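Local structure of nicotinate-nucleotide pyrophosphorylase (Ehrlichia chaffeensis, 3L0G) at residues F57-R62 and V118-I123; C68-L73 and Y86-K91; I110-I115 and I290-E295. The protein probably makes nicotinate mononucleotide from quinolinate and phosphoribosyl pyrophosphate, releasing carbon dioxide, in the pathway to NAD. All coordinates share one frame; numbering follows the deposited sequence. Where two conformers were deposited one is given.

In the fold
All three contacts lie where helices pack on one four-stranded antiparallel sheet, largely in the N-terminal domain and completed by the C-terminal strand 290-294. Interactions 1 and 3 have centres about 9 Å apart and use neighbouring strands, 54-61 and 290-294. Among their links are the salt bridge from Arg62 NH1 to Asp293 OD2, 2.8 Å, and packing of Ile59 CG2 on Ile290 CG2. Interaction 2, at the far edge strand, lies about 10 Å from interaction 1 and about 15 Å from interaction 3, centre to centre; Ile119 on Leu73 and Phe122 on Ile72 connect it to interaction 1. In this family the active site probably lies where the barrel of one subunit faces the N-terminal domain of another.

Interaction 1: F57-R62 and V118-I123; sequences FAINTR and VILNFI
Ile59 packs against Leu120 and Ile123 where helix 116-139 lies over the four-stranded antiparallel sheet of the N-terminal domain, a helix-on-sheet layer of the quinolinate phosphoribosyltransferase fold. The backbones stay well apart, 8.5 Å between the CA atoms of Ile59 and Leu120; branched aliphatic side chains bridge the gap, with Ile290 beside them, and no hydrogen bond crosses it. Ile59 points at the helix and splits its two branches between two partners. Its CG2, anti to the backbone N, meets Ile123 CD1 at 3.7 Å, the two side chains crossing at a slant. Ile123 was modelled in two conformers, so this touch is established only for the conformer described. In it CG1 sits between the backbone N and the carbonyl carbon (chi1 65°), and the extended second torsion carries CD1 out to the strand. The other branch of Ile59 ends in CD1, which a second torsion of -93°, well away from a staggered value, sets 4.1 Å from Leu120 CD2 as the two side chains slide past each other in opposite directions. Leu120 leaves the helix obliquely, and only its end comes near. Leu120 and Ile123, three residues apart, fall on one helical face. β-Branched Ile59 suits the strand and offers two branches to the helix; Leu120 and Ile123 supply apolar ends for this buried interface. Asn60, the next strand residue, turns the other way and binds Thr101 and Asp293. Strand 54-61 lies between strands 101-108 and 290-294, and Ile290 of the latter touches both Ile59 and Ile123. Beyond the contact, Ile119 rests on helix 70-79 and Val118 on helix 27-38, while Phe122 reaches both of those helices and Asn121 binds Arg151 O of the second subunit.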
ATOM      1  N   PHE C  57      14.301 -24.397 -12.601  1.00 12.21           N
ATOM      2  CA  PHE C  57      14.522 -23.044 -13.117  1.00 11.72           C
ATOM      3  C   PHE C  57      15.793 -22.410 -12.576  1.00 10.87           C
ATOM      4  O   PHE C  57      16.272 -22.786 -11.512  1.00 10.28           O
ATOM      5  CB  PHE C  57      13.317 -22.160 -12.777  1.00 11.98           C
ATOM      6  CG  PHE C  57      13.252 -21.712 -11.343  1.00 10.72           C
ATOM      7  CD1 PHE C  57      13.831 -20.515 -10.949  1.00 11.22           C
ATOM      8  CD2 PHE C  57      12.571 -22.462 -10.392  1.00 12.43           C
ATOM      9  CE1 PHE C  57      13.766 -20.085  -9.637  1.00 10.93           C
ATOM     10  CE2 PHE C  57      12.512 -22.033  -9.066  1.00 11.18           C
ATOM     11  CZ  PHE C  57      13.116 -20.854  -8.695  1.00 11.63           C
ATOM     12  N   ALA C  58      16.291 -21.419 -13.309  1.00 10.71           N
ATOM     13  CA  ALA C  58      17.377 -20.550 -12.889  1.00 10.66           C
ATOM     14  C   ALA C  58      17.176 -19.117 -13.400  1.00 10.99           C
ATOM     15  O   ALA C  58      16.757 -18.894 -14.553  1.00 11.63           O
ATOM     16  CB  ALA C  58      18.733 -21.095 -13.400  1.00 10.75           C
ATOM     17  N   ILE C  59      17.485 -18.154 -12.543  1.00 10.25           N
ATOM     18  CA  ILE C  59      17.508 -16.759 -12.905  1.00  9.97           C
ATOM     19  C   ILE C  59      18.963 -16.475 -13.176  1.00 10.10           C
ATOM     20  O   ILE C  59      19.765 -16.553 -12.262  1.00 10.37           O
ATOM     21  CB  ILE C  59      17.025 -15.868 -11.725  1.00 10.23           C
ATOM     22  CG1 ILE C  59      15.605 -16.260 -11.289  1.00  9.36           C
ATOM     23  CG2 ILE C  59      17.124 -14.391 -12.078  1.00  9.26           C
ATOM     24  CD1 ILE C  59      14.522 -15.481 -11.928  1.00 13.13           C
ATOM     25  N   ASN C  60      19.297 -16.163 -14.432  1.00  9.36           N
ATOM     26  CA  ASN C  60      20.664 -16.078 -14.893  1.00  8.84           C
ATOM     27  C   ASN C  60      20.934 -14.711 -15.482  1.00  8.53           C
ATOM     28  O   ASN C  60      20.137 -14.194 -16.260  1.00  8.07           O
ATOM     29  CB  ASN C  60      20.933 -17.165 -15.973  1.00  8.91           C
ATOM     30  CG  ASN C  60      21.007 -18.562 -15.388  1.00  9.40           C
ATOM     31  OD1 ASN C  60      21.504 -18.749 -14.263  1.00 10.68           O
ATOM     32  ND2 ASN C  60      20.541 -19.557 -16.155  1.00  7.47           N
ATOM     33  N   THR C  61      22.041 -14.103 -15.070  1.00  8.75           N
ATOM     34  CA  THR C  61      22.551 -12.894 -15.728  1.00  8.37           C
ATOM     35  C   THR C  61      23.014 -13.188 -17.156  1.00  9.43           C
ATOM     36  O   THR C  61      23.477 -14.300 -17.454  1.00  9.13           O
ATOM     37  CB  THR C  61      23.752 -12.323 -15.017  1.00  8.25           C
ATOM     38  OG1 THR C  61      24.908 -13.144 -15.277  1.00  7.69           O
ATOM     39  CG2 THR C  61      23.503 -12.196 -13.509  1.00  6.27           C
ATOM     40  N   ARG C  62      22.896 -12.184 -18.020  1.00  9.71           N
ATOM     41  CA  ARG C  62      23.417 -12.260 -19.369  1.00 10.11           C
ATOM     42  C   ARG C  62      24.603 -11.318 -19.557  1.00 10.08           C
ATOM     43  O   ARG C  62      25.043 -11.125 -20.693  1.00  9.85           O
ATOM     44  CB  ARG C  62      22.348 -11.902 -20.410  1.00 10.78           C
ATOM     45  CG  ARG C  62      20.952 -12.463 -20.198  1.00 13.28           C
ATOM     46  CD  ARG C  62      20.918 -13.965 -20.160  1.00 15.28           C
ATOM     47  NE  ARG C  62      19.547 -14.461 -20.297  1.00 17.45           N
ATOM     48  CZ  ARG C  62      19.146 -15.710 -20.044  1.00 18.11           C
ATOM     49  NH1 ARG C  62      20.006 -16.643 -19.610  1.00 18.32           N
ATOM     50  NH2 ARG C  62      17.862 -16.021 -20.218  1.00 17.95           N
ATOM     51  N   VAL C 118       7.208  -9.861 -13.595  1.00  8.26           N
ATOM     52  CA  VAL C 118       7.289  -8.990 -12.397  1.00  8.46           C
ATOM     53  C   VAL C 118       8.663  -9.070 -11.703  1.00  9.00           C
ATOM     54  O   VAL C 118       9.330  -8.064 -11.486  1.00  8.98           O
ATOM     55  CB  VAL C 118       6.079  -9.251 -11.424  1.00  8.75           C
ATOM     56  CG1 VAL C 118       6.330  -8.721  -9.983  1.00  7.56           C
ATOM     57  CG2 VAL C 118       4.814  -8.606 -12.012  1.00  8.30           C
ATOM     58  N   ILE C 119       9.100 -10.275 -11.403  1.00  8.62           N
ATOM     59  CA  ILE C 119      10.365 -10.462 -10.752  1.00  9.94           C
ATOM     60  C   ILE C 119      11.516  -9.953 -11.639  1.00  9.56           C
ATOM     61  O   ILE C 119      12.395  -9.236 -11.146  1.00  9.49           O
ATOM     62  CB  ILE C 119      10.541 -11.945 -10.351  1.00 10.29           C
ATOM     63  CG1 ILE C 119       9.618 -12.260  -9.171  1.00 11.01           C
ATOM     64  CG2 ILE C 119      11.960 -12.252  -9.977  1.00 13.35           C
ATOM     65  CD1 ILE C 119       9.461 -13.786  -8.894  1.00 14.11           C
ATOM     66  N   LEU C 120      11.498 -10.274 -12.932  1.00  8.14           N
ATOM     67  CA  LEU C 120      12.591  -9.865 -13.788  1.00  9.03           C
ATOM     68  C   LEU C 120      12.631  -8.339 -13.879  1.00  8.45           C
ATOM     69  O   LEU C 120      13.715  -7.728 -13.831  1.00  8.25           O
ATOM     70  CB  LEU C 120      12.519 -10.527 -15.202  1.00  8.54           C
ATOM     71  CG  LEU C 120      12.858 -12.029 -15.262  1.00  9.27           C
ATOM     72  CD1 LEU C 120      12.737 -12.555 -16.729  1.00 10.28           C
ATOM     73  CD2 LEU C 120      14.277 -12.424 -14.656  1.00  7.88           C
ATOM     74  N   ASN C 121      11.472  -7.701 -14.023  1.00  8.09           N
ATOM     75  CA  ASN C 121      11.472  -6.225 -14.208  1.00  7.50           C
ATOM     76  C   ASN C 121      12.060  -5.571 -12.977  1.00  7.49           C
ATOM     77  O   ASN C 121      12.852  -4.595 -13.074  1.00  6.04           O
ATOM     78  CB  ASN C 121      10.083  -5.658 -14.541  1.00  7.64           C
ATOM     79  CG  ASN C 121       9.605  -6.018 -15.963  1.00  7.36           C
ATOM     80  OD1 ASN C 121      10.401  -6.379 -16.829  1.00 11.18           O
ATOM     81  ND2 ASN C 121       8.304  -5.943 -16.190  1.00  7.07           N
ATOM     82  N   PHE C 122      11.711  -6.104 -11.799  1.00  7.54           N
ATOM     83  CA  PHE C 122      12.318  -5.564 -10.554  1.00  7.15           C
ATOM     84  C   PHE C 122      13.847  -5.695 -10.515  1.00  7.83           C
ATOM     85  O   PHE C 122      14.546  -4.697 -10.260  1.00  7.88           O
ATOM     86  CB  PHE C 122      11.725  -6.169  -9.280  1.00  6.09           C
ATOM     87  CG  PHE C 122      10.421  -5.534  -8.838  1.00  6.57           C
ATOM     88  CD1 PHE C 122       9.289  -6.295  -8.695  1.00  6.95           C
ATOM     89  CD2 PHE C 122      10.340  -4.200  -8.538  1.00  6.32           C
ATOM     90  CE1 PHE C 122       8.086  -5.731  -8.273  1.00  4.24           C
ATOM     91  CE2 PHE C 122       9.142  -3.619  -8.084  1.00  5.95           C
ATOM     92  CZ  PHE C 122       8.021  -4.390  -7.970  1.00  4.97           C
ATOM     93  N   ILE C 123      14.381  -6.900 -10.733  1.00  8.22           N
ATOM     94  CA  ILE C 123      15.818  -7.109 -10.532  0.50  7.52           C
ATOM     95  C   ILE C 123      16.627  -6.467 -11.647  1.00  7.98           C
ATOM     96  O   ILE C 123      17.723  -5.970 -11.417  1.00  6.27           O
ATOM     97  CB  ILE C 123      16.194  -8.588 -10.332  0.50  7.88           C
ATOM     98  CG1 ILE C 123      15.915  -9.424 -11.580  0.50  6.59           C
ATOM     99  CG2 ILE C 123      15.469  -9.141  -9.097  0.50  8.14           C
ATOM    100  CD1 ILE C 123      16.200 -10.880 -11.386  0.50  7.07           C
TER

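Interaction 2: C68-L73 and Y86-K91; sequences CGIPIL and YEIHKK
The backbone at Ile70, whose side chain meets Ile88 and Lys90, comes within 6.4 Å of Lys91, CA to CA, as the start of helix 70-79 lies beside the loop that follows strand 84-88. Ile70 CG2 touches Ile88 CD1 at 3.8 Å and Ile88 CG2 at 4.0 Å, the two isoleucines sliding past one another in opposite directions. The other branch of Ile70 lies against the backbone instead: CG1 is 3.7 Å from Lys90 O, a van der Waals contact. One turn on, Leu73, with CG anti to its backbone N (chi1 177°), extends its CD2 to 4.1 Å from Ile88 CD1, so that methyl is shared by two helix residues. This is a helix start laid over the strand at one edge of the N-terminal domain's antiparallel sheet within this chain. Ile70 and Leu73 are buried, whereas Ile88 is partly exposed at the margin, so aliphatic groups cover the sheet from the helix side. Gly69 is the N-cap and takes a positive phi (105°), a conformation glycine readily adopts. The carboxylate of Asp92 accepts bonds from the amides of Gly69 and Ile70. Val103 of strand 101-108 packs against Leu73, Tyr86 and Ile88.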
ATOM      1  N   CYS C  68      21.161  -6.577  -7.465  1.00  7.67           N
ATOM      2  CA  CYS C  68      20.252  -5.785  -6.616  1.00  7.66           C
ATOM      3  C   CYS C  68      18.800  -6.203  -6.851  1.00  7.29           C
ATOM      4  O   CYS C  68      18.400  -6.459  -7.978  1.00  7.45           O
ATOM      5  CB  CYS C  68      20.433  -4.301  -6.877  1.00  7.98           C
ATOM      6  SG  CYS C  68      19.763  -3.223  -5.534  1.00  9.18           S
ATOM      7  N   GLY C  69      18.021  -6.288  -5.782  1.00  7.33           N
ATOM      8  CA  GLY C  69      16.603  -6.645  -5.873  1.00  7.23           C
ATOM      9  C   GLY C  69      16.297  -8.057  -5.438  1.00  7.48           C
ATOM     10  O   GLY C  69      15.159  -8.502  -5.575  1.00  7.21           O
ATOM     11  N   ILE C  70      17.303  -8.786  -4.934  1.00  8.16           N
ATOM     12  CA  ILE C  70      17.073 -10.167  -4.478  1.00  8.53           C
ATOM     13  C   ILE C  70      16.003 -10.290  -3.382  1.00  8.35           C
ATOM     14  O   ILE C  70      15.207 -11.248  -3.410  1.00  8.85           O
ATOM     15  CB  ILE C  70      18.369 -10.879  -4.036  1.00  8.63           C
ATOM     16  CG1 ILE C  70      19.315 -11.067  -5.201  1.00  8.47           C
ATOM     17  CG2 ILE C  70      18.057 -12.273  -3.459  1.00 10.15           C
ATOM     18  CD1 ILE C  70      18.821 -12.126  -6.201  1.00  9.90           C
ATOM     19  N   PRO C  71      15.951  -9.336  -2.418  1.00  8.04           N
ATOM     20  CA  PRO C  71      14.854  -9.479  -1.415  1.00  8.20           C
ATOM     21  C   PRO C  71      13.444  -9.423  -2.021  1.00  8.89           C
ATOM     22  O   PRO C  71      12.523 -10.009  -1.477  1.00  9.32           O
ATOM     23  CB  PRO C  71      15.107  -8.315  -0.432  1.00  8.01           C
ATOM     24  CG  PRO C  71      16.653  -8.045  -0.562  1.00  7.13           C
ATOM     25  CD  PRO C  71      16.893  -8.250  -2.064  1.00  7.65           C
ATOM     26  N   ILE C  72      13.283  -8.771  -3.168  1.00  9.26           N
ATOM     27  CA  ILE C  72      11.991  -8.721  -3.819  1.00  9.70           C
ATOM     28  C   ILE C  72      11.648 -10.077  -4.416  1.00 10.13           C
ATOM     29  O   ILE C  72      10.534 -10.567  -4.275  1.00  9.23           O
ATOM     30  CB  ILE C  72      11.957  -7.654  -4.913  1.00  9.97           C
ATOM     31  CG1 ILE C  72      11.905  -6.291  -4.245  1.00  9.45           C
ATOM     32  CG2 ILE C  72      10.748  -7.868  -5.813  1.00  7.61           C
ATOM     33  CD1 ILE C  72      12.507  -5.163  -5.062  1.00 10.62           C
ATOM     34  N   LEU C  73      12.633 -10.670  -5.073  1.00 10.34           N
ATOM     35  CA  LEU C  73      12.518 -12.000  -5.607  1.00 11.42           C
ATOM     36  C   LEU C  73      12.178 -12.990  -4.481  1.00 11.63           C
ATOM     37  O   LEU C  73      11.292 -13.831  -4.637  1.00 11.70           O
ATOM     38  CB  LEU C  73      13.843 -12.369  -6.282  1.00 11.26           C
ATOM     39  CG  LEU C  73      13.935 -13.783  -6.838  1.00 13.57           C
ATOM     40  CD1 LEU C  73      14.946 -13.860  -8.020  1.00 13.63           C
ATOM     41  CD2 LEU C  73      14.272 -14.788  -5.722  1.00 13.59           C
ATOM     42  N   TYR C  86      13.452 -22.859  -3.713  1.00 13.51           N
ATOM     43  CA  TYR C  86      14.513 -22.107  -4.361  1.00 12.56           C
ATOM     44  C   TYR C  86      15.700 -21.937  -3.414  1.00 12.08           C
ATOM     45  O   TYR C  86      15.553 -22.052  -2.199  1.00  9.87           O
ATOM     46  CB  TYR C  86      13.998 -20.738  -4.842  1.00 12.48           C
ATOM     47  CG  TYR C  86      13.714 -19.746  -3.711  1.00 11.93           C
ATOM     48  CD1 TYR C  86      14.656 -18.793  -3.332  1.00 11.25           C
ATOM     49  CD2 TYR C  86      12.502 -19.763  -3.039  1.00 12.01           C
ATOM     50  CE1 TYR C  86      14.394 -17.901  -2.290  1.00 12.87           C
ATOM     51  CE2 TYR C  86      12.219 -18.876  -2.016  1.00 11.02           C
ATOM     52  CZ  TYR C  86      13.155 -17.950  -1.629  1.00 12.82           C
ATOM     53  OH  TYR C  86      12.867 -17.068  -0.582  1.00 13.28           O
ATOM     54  N   GLU C  87      16.863 -21.644  -4.004  1.00 11.97           N
ATOM     55  CA  GLU C  87      18.049 -21.293  -3.255  1.00 12.73           C
ATOM     56  C   GLU C  87      18.687 -20.053  -3.868  1.00 12.22           C
ATOM     57  O   GLU C  87      18.915 -20.003  -5.083  1.00 11.35           O
ATOM     58  CB  GLU C  87      19.055 -22.444  -3.264  1.00 13.48           C
ATOM     59  CG  GLU C  87      20.089 -22.345  -2.135  1.00 18.01           C
ATOM     60  CD  GLU C  87      19.485 -22.661  -0.750  1.00 20.96           C
ATOM     61  OE1 GLU C  87      18.502 -23.438  -0.673  1.00 24.48           O
ATOM     62  OE2 GLU C  87      19.995 -22.134   0.253  1.00 23.16           O
ATOM     63  N   ILE C  88      19.002 -19.080  -3.013  1.00 12.16           N
ATOM     64  CA  ILE C  88      19.722 -17.871  -3.405  1.00 13.05           C
ATOM     65  C   ILE C  88      21.199 -18.176  -3.494  1.00 13.16           C
ATOM     66  O   ILE C  88      21.766 -18.744  -2.567  1.00 13.33           O
ATOM     67  CB  ILE C  88      19.563 -16.762  -2.367  1.00 13.29           C
ATOM     68  CG1 ILE C  88      18.095 -16.451  -2.122  1.00 14.92           C
ATOM     69  CG2 ILE C  88      20.223 -15.518  -2.838  1.00 14.02           C
ATOM     70  CD1 ILE C  88      17.393 -16.042  -3.340  1.00 14.52           C
ATOM     71  N   HIS C  89      21.839 -17.764  -4.584  1.00 12.28           N
ATOM     72  CA  HIS C  89      23.280 -17.962  -4.732  1.00 11.76           C
ATOM     73  C   HIS C  89      24.075 -16.666  -4.742  1.00 12.18           C
ATOM     74  O   HIS C  89      25.288 -16.683  -4.566  1.00 11.59           O
ATOM     75  CB  HIS C  89      23.558 -18.746  -6.007  1.00 11.96           C
ATOM     76  CG  HIS C  89      22.846 -20.047  -6.063  1.00 10.23           C
ATOM     77  ND1 HIS C  89      23.017 -21.021  -5.103  1.00  9.50           N
ATOM     78  CD2 HIS C  89      21.960 -20.544  -6.956  1.00 10.98           C
ATOM     79  CE1 HIS C  89      22.250 -22.054  -5.393  1.00  9.40           C
ATOM     80  NE2 HIS C  89      21.595 -21.792  -6.510  1.00  8.79           N
ATOM     81  N   LYS C  90      23.403 -15.541  -4.963  1.00 11.84           N
ATOM     82  CA  LYS C  90      24.047 -14.258  -4.859  1.00 12.33           C
ATOM     83  C   LYS C  90      23.147 -13.318  -4.032  1.00 12.43           C
ATOM     84  O   LYS C  90      21.924 -13.416  -4.088  1.00 13.50           O
ATOM     85  CB  LYS C  90      24.334 -13.708  -6.271  1.00 13.06           C
ATOM     86  CG  LYS C  90      25.368 -14.527  -7.073  1.00 13.57           C
ATOM     87  CD  LYS C  90      26.785 -14.378  -6.556  1.00 15.94           C
ATOM     88  CE  LYS C  90      27.781 -15.301  -7.289  1.00 17.62           C
ATOM     89  NZ  LYS C  90      27.711 -16.729  -6.756  1.00 19.99           N
ATOM     90  N   LYS C  91      23.750 -12.450  -3.238  1.00 11.64           N
ATOM     91  CA  LYS C  91      23.021 -11.465  -2.438  1.00 11.74           C
ATOM     92  C   LYS C  91      23.211 -10.076  -3.032  1.00 11.69           C
ATOM     93  O   LYS C  91      24.148  -9.822  -3.810  1.00 10.49           O
ATOM     94  CB  LYS C  91      23.531 -11.457  -0.972  1.00 11.68           C
TER

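Interaction 3: I110-I115 and I290-E295; sequences IYLLPI and IGLDIE
Leu112 faces Leu292 and Ile294 in a small, purely apolar contact between the short helix 109-112 and the C-terminal strand 290-294, which forms one edge of the antiparallel sheet within the chain. Leu112 reaches toward both strand residues tip to tip. Its CG lies 4.1 Å from Leu292 CD2, and its CD2 lies 3.9 Å from Ile294 CD1. Leu112 and Leu292 share nearly the same torsions. Each holds CG anti to its own backbone N (chi1 -177° for Leu112, 179° for Leu292), which throws the branched end straight out toward the facing segment. Ile294 brings up its longer branch, CG1 and CD1, to meet the leucine. Leucine and isoleucine ends suit a buried contact of this kind, across which no hydrogen bond passes. Leu292 and Ile294, two residues apart on an extended strand, face the helix together, whereas Asp293 between them points away from it. Topologically, the last strand of the chain comes back, after the α/β part with its parallel strands, to pair antiparallel with strand 54-61, so residues far apart in sequence close the N-terminal layer. Phe57 of that strand joins the group: its ring lies against Leu112 and Leu292, and its CB against Ile294. Ile115 N bonds to Leu112 O at 3.2 Å on the way to helix 116-139. Leu113 brings its end toward the strand without a close touch. The second subunit closes in here, its His187 against Leu113 and its Asn186 against Ile294.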
ATOM      1  N   ILE C 110       2.808 -23.623 -13.243  1.00 13.03           N
ATOM      2  CA  ILE C 110       1.605 -22.795 -13.213  1.00 13.70           C
ATOM      3  C   ILE C 110       1.764 -21.645 -12.224  1.00 14.17           C
ATOM      4  O   ILE C 110       1.125 -20.616 -12.398  1.00 15.98           O
ATOM      5  CB  ILE C 110       0.303 -23.669 -12.941  1.00 13.56           C
ATOM      6  CG1 ILE C 110      -0.964 -22.919 -13.349  1.00 14.79           C
ATOM      7  CG2 ILE C 110       0.211 -24.108 -11.464  1.00 11.09           C
ATOM      8  CD1 ILE C 110      -2.265 -23.750 -13.216  1.00 17.08           C
ATOM      9  N   TYR C 111       2.631 -21.798 -11.208  1.00 14.51           N
ATOM     10  CA  TYR C 111       2.849 -20.753 -10.195  1.00 14.54           C
ATOM     11  C   TYR C 111       4.056 -19.855 -10.484  1.00 13.44           C
ATOM     12  O   TYR C 111       4.037 -18.692 -10.113  1.00 13.33           O
ATOM     13  CB  TYR C 111       2.974 -21.359  -8.778  1.00 15.45           C
ATOM     14  CG  TYR C 111       1.637 -21.846  -8.225  1.00 18.61           C
ATOM     15  CD1 TYR C 111       0.751 -20.954  -7.595  1.00 22.02           C
ATOM     16  CD2 TYR C 111       1.251 -23.177  -8.337  1.00 20.67           C
ATOM     17  CE1 TYR C 111      -0.481 -21.382  -7.101  1.00 23.98           C
ATOM     18  CE2 TYR C 111       0.004 -23.621  -7.836  1.00 23.64           C
ATOM     19  CZ  TYR C 111      -0.851 -22.713  -7.222  1.00 24.70           C
ATOM     20  OH  TYR C 111      -2.077 -23.116  -6.731  1.00 27.56           O
ATOM     21  N   LEU C 112       5.060 -20.371 -11.195  1.00 12.15           N
ATOM     22  CA  LEU C 112       6.243 -19.590 -11.576  1.00 10.81           C
ATOM     23  C   LEU C 112       6.045 -18.646 -12.768  1.00 10.54           C
ATOM     24  O   LEU C 112       6.503 -17.509 -12.736  1.00 10.53           O
ATOM     25  CB  LEU C 112       7.405 -20.547 -11.883  1.00 10.57           C
ATOM     26  CG  LEU C 112       8.778 -19.992 -12.240  1.00  9.35           C
ATOM     27  CD1 LEU C 112       9.342 -19.178 -11.096  1.00  8.40           C
ATOM     28  CD2 LEU C 112       9.713 -21.181 -12.629  1.00  8.26           C
ATOM     29  N   LEU C 113       5.416 -19.111 -13.838  1.00 10.00           N
ATOM     30  CA  LEU C 113       5.341 -18.314 -15.064  1.00  9.96           C
ATOM     31  C   LEU C 113       4.550 -17.005 -14.937  1.00  9.43           C
ATOM     32  O   LEU C 113       4.908 -16.014 -15.542  1.00  9.97           O
ATOM     33  CB  LEU C 113       4.832 -19.159 -16.257  1.00 10.53           C
ATOM     34  CG  LEU C 113       5.701 -20.393 -16.653  1.00 10.84           C
ATOM     35  CD1 LEU C 113       5.350 -20.861 -18.043  1.00 12.67           C
ATOM     36  CD2 LEU C 113       7.183 -20.083 -16.586  1.00  9.96           C
ATOM     37  N   PRO C 114       3.484 -16.983 -14.143  1.00  9.07           N
ATOM     38  CA  PRO C 114       2.747 -15.714 -13.961  1.00  9.15           C
ATOM     39  C   PRO C 114       3.462 -14.601 -13.196  1.00  9.16           C
ATOM     40  O   PRO C 114       3.034 -13.435 -13.245  1.00  9.52           O
ATOM     41  CB  PRO C 114       1.492 -16.145 -13.193  1.00  8.94           C
ATOM     42  CG  PRO C 114       1.328 -17.569 -13.531  1.00  9.56           C
ATOM     43  CD  PRO C 114       2.745 -18.118 -13.586  1.00  8.54           C
ATOM     44  N   ILE C 115       4.546 -14.939 -12.508  1.00  9.12           N
ATOM     45  CA  ILE C 115       5.316 -13.939 -11.754  1.00  8.42           C
ATOM     46  C   ILE C 115       6.666 -13.652 -12.391  1.00  8.60           C
ATOM     47  O   ILE C 115       7.402 -12.766 -11.930  1.00  7.79           O
ATOM     48  CB  ILE C 115       5.495 -14.357 -10.243  1.00  7.97           C
ATOM     49  CG1 ILE C 115       6.228 -15.705 -10.125  1.00  8.48           C
ATOM     50  CG2 ILE C 115       4.120 -14.385  -9.491  1.00  4.81           C
ATOM     51  CD1 ILE C 115       6.543 -16.145  -8.725  1.00  8.39           C
ATOM     52  N   ILE C 290      18.856  -9.992 -17.504  1.00 10.44           N
ATOM     53  CA  ILE C 290      18.729 -11.136 -16.589  1.00 10.34           C
ATOM     54  C   ILE C 290      17.493 -11.904 -17.043  1.00 10.34           C
ATOM     55  O   ILE C 290      16.487 -11.285 -17.351  1.00  9.81           O
ATOM     56  CB  ILE C 290      18.518 -10.663 -15.134  1.00 10.25           C
ATOM     57  CG1 ILE C 290      19.690  -9.771 -14.694  1.00  8.76           C
ATOM     58  CG2 ILE C 290      18.345 -11.855 -14.166  1.00  9.83           C
ATOM     59  CD1 ILE C 290      19.464  -9.006 -13.354  1.00  6.86           C
ATOM     60  N   GLY C 291      17.572 -13.231 -17.115  1.00 10.49           N
ATOM     61  CA  GLY C 291      16.452 -14.031 -17.647  1.00 10.42           C
ATOM     62  C   GLY C 291      16.062 -15.183 -16.771  1.00 10.13           C
ATOM     63  O   GLY C 291      16.767 -15.491 -15.840  1.00  9.76           O
ATOM     64  N   LEU C 292      14.941 -15.830 -17.095  1.00 10.64           N
ATOM     65  CA  LEU C 292      14.466 -17.010 -16.398  1.00 10.74           C
ATOM     66  C   LEU C 292      14.591 -18.197 -17.353  1.00 11.37           C
ATOM     67  O   LEU C 292      13.916 -18.248 -18.374  1.00 10.20           O
ATOM     68  CB  LEU C 292      13.008 -16.835 -15.971  1.00 11.64           C
ATOM     69  CG  LEU C 292      12.371 -18.035 -15.234  1.00 11.10           C
ATOM     70  CD1 LEU C 292      13.164 -18.404 -14.002  1.00 10.74           C
ATOM     71  CD2 LEU C 292      10.921 -17.727 -14.847  1.00 11.01           C
ATOM     72  N   ASP C 293      15.477 -19.126 -17.024  1.00 12.00           N
ATOM     73  CA  ASP C 293      15.772 -20.267 -17.874  1.00 12.50           C
ATOM     74  C   ASP C 293      15.126 -21.475 -17.216  1.00 13.42           C
ATOM     75  O   ASP C 293      15.288 -21.683 -16.006  1.00 14.03           O
ATOM     76  CB  ASP C 293      17.282 -20.484 -18.029  1.00 11.94           C
ATOM     77  CG  ASP C 293      17.977 -19.376 -18.877  1.00 13.49           C
ATOM     78  OD1 ASP C 293      17.367 -18.813 -19.816  1.00 14.00           O
ATOM     79  OD2 ASP C 293      19.161 -19.071 -18.621  1.00 10.99           O
ATOM     80  N   ILE C 294      14.404 -22.246 -18.016  1.00 14.14           N
ATOM     81  CA  ILE C 294      13.610 -23.392 -17.568  1.00 16.17           C
ATOM     82  C   ILE C 294      14.081 -24.680 -18.228  1.00 16.29           C
ATOM     83  O   ILE C 294      14.328 -24.695 -19.402  1.00 16.07           O
ATOM     84  CB  ILE C 294      12.116 -23.235 -17.995  1.00 16.13           C
ATOM     85  CG1 ILE C 294      11.447 -22.080 -17.252  1.00 19.26           C
ATOM     86  CG2 ILE C 294      11.352 -24.505 -17.764  1.00 16.89           C
ATOM     87  CD1 ILE C 294      11.781 -21.993 -15.777  1.00 18.28           C
ATOM     88  N   GLU C 295      14.180 -25.757 -17.458  1.00 17.42           N
ATOM     89  CA  GLU C 295      14.362 -27.109 -18.015  1.00 18.56           C
ATOM     90  C   GLU C 295      13.130 -27.968 -17.652  1.00 19.02           C
ATOM     91  O   GLU C 295      12.796 -28.115 -16.447  1.00 20.41           O
ATOM     92  CB  GLU C 295      15.613 -27.753 -17.434  1.00 18.42           C
TER